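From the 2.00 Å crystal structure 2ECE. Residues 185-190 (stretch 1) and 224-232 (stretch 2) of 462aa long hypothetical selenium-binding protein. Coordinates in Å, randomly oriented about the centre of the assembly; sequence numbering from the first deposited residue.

Stretch 1 185-190: GDQYLA
Stretch 2 (224-232) DRYGNRIHF

Packing of residues 185-190 against residues 224-232 in one chain of a hypothetical selenium-binding protein. The first stretch has no regular helix or strand; it starts at Gly-185 with positive phi (55/-133), turns through Asp-186 (-102/20), extends at Gln-187 (-69/134), kinks at Tyr-188 (-133/-48) and is extended again at Leu-189 (-82/164) and Ala-190 (-155/174). The second leaves a helix at Tyr-226 (-112/148), passes through Gly-227 (-97/171) and Asn-228 (-152/28), and enters a strand at Arg-229 (-117/152) that runs through Phe-232 and on beyond the stretch. The touching parts run 118° apart, with CA of Gln-187 7.4 Å from CA of His-231 and CA of Leu-189 6.7 Å from CA of Gly-227. No backbone hydrogen bond joins them; every contact uses a side chain of at least one stretch, and 270 Å² is buried, both sides summed.

A salt bridge joins Arg-229 (chi1 m, chi2 t, chi3 p, chi4 -164°) to Asp-186 (chi1 p, chi2 173°). Arg-229 points its CA-to-CB bond toward the first stretch, and Arg-229 NH2 donates a hydrogen bond to Asp-186 OD2 at 2.7 Å and 162°. The carboxylate oxygen meets the guanidinium at its edge, near the plane, where its N-H bonds point.

In a CH-pi contact, Gln-187 (chi1 t, chi2 m) lays its aliphatic portion over one face of the His-231 ring (chi1 m, chi2 -91°). Gln-187 CG stands 3.9 Å from the centroid of the His-231 ring, 8° off the normal, and Gln-187 CB is 3.6 Å from His-231 CE1. Both ring nitrogens, ND1 and NE2, are hydrogen-bonded elsewhere in the structure.

Leu-189, with chi1 -101° and chi2 26° both between wells, packs its CD2 against the backbone after the helix, 3.5 Å from Gly-227 N and 4.0 Å from Tyr-226 C. Glycine fits here because an ideal CB on Gly-227 would lie 3.0 Å from Leu-189 CD2, a clash.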

# COMPACT_ATOMS: atom_id res chain seq x y z
N GLY A 185 17.57 -14.02 -10.75
CA GLY A 185 18.88 -13.40 -10.66
C GLY A 185 19.29 -13.36 -9.20
O GLY A 185 19.15 -14.36 -8.50
N ASP A 186 19.78 -12.22 -8.72
CA ASP A 186 20.18 -12.14 -7.33
C ASP A 186 19.16 -11.44 -6.43
O ASP A 186 19.48 -10.98 -5.34
CB ASP A 186 21.56 -11.49 -7.18
CG ASP A 186 21.56 -10.00 -7.51
OD1 ASP A 186 22.62 -9.38 -7.28
OD2 ASP A 186 20.54 -9.46 -7.98
N GLN A 187 17.91 -11.36 -6.89
CA GLN A 187 16.86 -10.76 -6.07
C GLN A 187 16.62 -11.72 -4.91
O GLN A 187 16.52 -12.93 -5.10
CB GLN A 187 15.57 -10.58 -6.89
CG GLN A 187 14.35 -10.23 -6.04
CD GLN A 187 13.59 -11.46 -5.55
OE1 GLN A 187 13.13 -11.52 -4.40
NE2 GLN A 187 13.45 -12.44 -6.42
N TYR A 188 16.54 -11.18 -3.70
CA TYR A 188 16.33 -12.00 -2.51
C TYR A 188 15.23 -11.41 -1.63
O TYR A 188 14.31 -12.11 -1.20
CB TYR A 188 17.66 -12.13 -1.76
CG TYR A 188 17.63 -12.97 -0.51
CD1 TYR A 188 17.37 -12.39 0.74
CD2 TYR A 188 17.88 -14.34 -0.56
CE1 TYR A 188 17.37 -13.15 1.90
CE2 TYR A 188 17.88 -15.12 0.60
CZ TYR A 188 17.63 -14.51 1.82
OH TYR A 188 17.63 -15.27 2.97
N LEU A 189 15.33 -10.11 -1.37
CA LEU A 189 14.35 -9.40 -0.56
C LEU A 189 13.13 -9.03 -1.41
O LEU A 189 13.19 -9.05 -2.64
CB LEU A 189 14.97 -8.13 0.02
CG LEU A 189 15.45 -8.09 1.48
CD1 LEU A 189 15.81 -9.47 2.01
CD2 LEU A 189 16.63 -7.13 1.56
N ALA A 190 12.02 -8.69 -0.75
CA ALA A 190 10.80 -8.31 -1.45
C ALA A 190 9.95 -7.42 -0.56
O ALA A 190 10.31 -7.18 0.60
CB ALA A 190 9.99 -9.57 -1.82
N ASP A 224 22.71 -4.28 7.28
CA ASP A 224 22.82 -5.54 6.57
C ASP A 224 21.54 -6.33 6.31
O ASP A 224 21.55 -7.26 5.52
CB ASP A 224 23.81 -6.47 7.28
CG ASP A 224 25.11 -5.79 7.61
OD1 ASP A 224 25.66 -5.10 6.73
OD2 ASP A 224 25.59 -5.96 8.76
N ARG A 225 20.44 -5.97 6.96
CA ARG A 225 19.21 -6.75 6.76
C ARG A 225 18.06 -6.09 6.01
O ARG A 225 17.06 -6.75 5.73
CB ARG A 225 18.72 -7.27 8.11
CG ARG A 225 19.83 -7.94 8.90
CD ARG A 225 19.32 -8.73 10.09
NE ARG A 225 20.42 -9.18 10.93
CZ ARG A 225 20.32 -10.12 11.87
NH1 ARG A 225 19.15 -10.71 12.09
NH2 ARG A 225 21.38 -10.46 12.58
N TYR A 226 18.18 -4.81 5.68
CA TYR A 226 17.12 -4.12 4.95
C TYR A 226 17.61 -3.79 3.55
O TYR A 226 18.80 -3.54 3.34
CB TYR A 226 16.68 -2.87 5.72
CG TYR A 226 15.82 -3.20 6.92
CD1 TYR A 226 14.42 -3.19 6.82
CD2 TYR A 226 16.39 -3.56 8.14
CE1 TYR A 226 13.62 -3.54 7.91
CE2 TYR A 226 15.59 -3.91 9.24
CZ TYR A 226 14.21 -3.90 9.11
OH TYR A 226 13.41 -4.26 10.17
N GLY A 227 16.71 -3.78 2.57
CA GLY A 227 17.12 -3.52 1.21
C GLY A 227 16.96 -2.10 0.70
O GLY A 227 16.36 -1.25 1.36
N ASN A 228 17.51 -1.84 -0.48
CA ASN A 228 17.42 -0.53 -1.10
C ASN A 228 17.47 -0.60 -2.62
O ASN A 228 17.89 0.35 -3.27
CB ASN A 228 18.54 0.38 -0.58
CG ASN A 228 19.92 -0.15 -0.90
OD1 ASN A 228 20.92 0.53 -0.64
ND2 ASN A 228 20.00 -1.35 -1.45
N ARG A 229 17.02 -1.73 -3.17
CA ARG A 229 17.03 -1.92 -4.62
C ARG A 229 15.64 -2.08 -5.22
O ARG A 229 14.71 -2.54 -4.55
CB ARG A 229 17.82 -3.19 -4.97
CG ARG A 229 19.15 -3.33 -4.26
CD ARG A 229 19.57 -4.80 -4.22
NE ARG A 229 20.03 -5.31 -5.51
CZ ARG A 229 20.15 -6.60 -5.80
NH1 ARG A 229 19.84 -7.52 -4.90
NH2 ARG A 229 20.60 -6.97 -6.99
N ILE A 230 15.51 -1.69 -6.48
CA ILE A 230 14.27 -1.86 -7.24
C ILE A 230 14.69 -2.84 -8.34
O ILE A 230 15.76 -2.70 -8.94
CB ILE A 230 13.75 -0.54 -7.87
CG1 ILE A 230 12.62 -0.86 -8.86
CG2 ILE A 230 14.87 0.20 -8.57
CD1 ILE A 230 11.87 0.38 -9.37
N HIS A 231 13.86 -3.85 -8.57
CA HIS A 231 14.17 -4.85 -9.58
C HIS A 231 13.24 -4.72 -10.78
O HIS A 231 12.03 -4.55 -10.61
CB HIS A 231 14.01 -6.25 -8.97
CG HIS A 231 14.90 -6.49 -7.79
ND1 HIS A 231 16.17 -7.03 -7.91
CD2 HIS A 231 14.71 -6.27 -6.47
CE1 HIS A 231 16.71 -7.13 -6.71
NE2 HIS A 231 15.85 -6.68 -5.82
N PHE A 232 13.82 -4.79 -11.97
CA PHE A 232 13.05 -4.70 -13.21
C PHE A 232 12.99 -6.09 -13.83
O PHE A 232 14.02 -6.73 -14.03
CB PHE A 232 13.71 -3.71 -14.16
CG PHE A 232 13.81 -2.33 -13.60
CD1 PHE A 232 12.69 -1.51 -13.56
CD2 PHE A 232 15.00 -1.88 -13.02
CE1 PHE A 232 12.75 -0.26 -12.95
CE2 PHE A 232 15.07 -0.63 -12.41
CZ PHE A 232 13.94 0.18 -12.37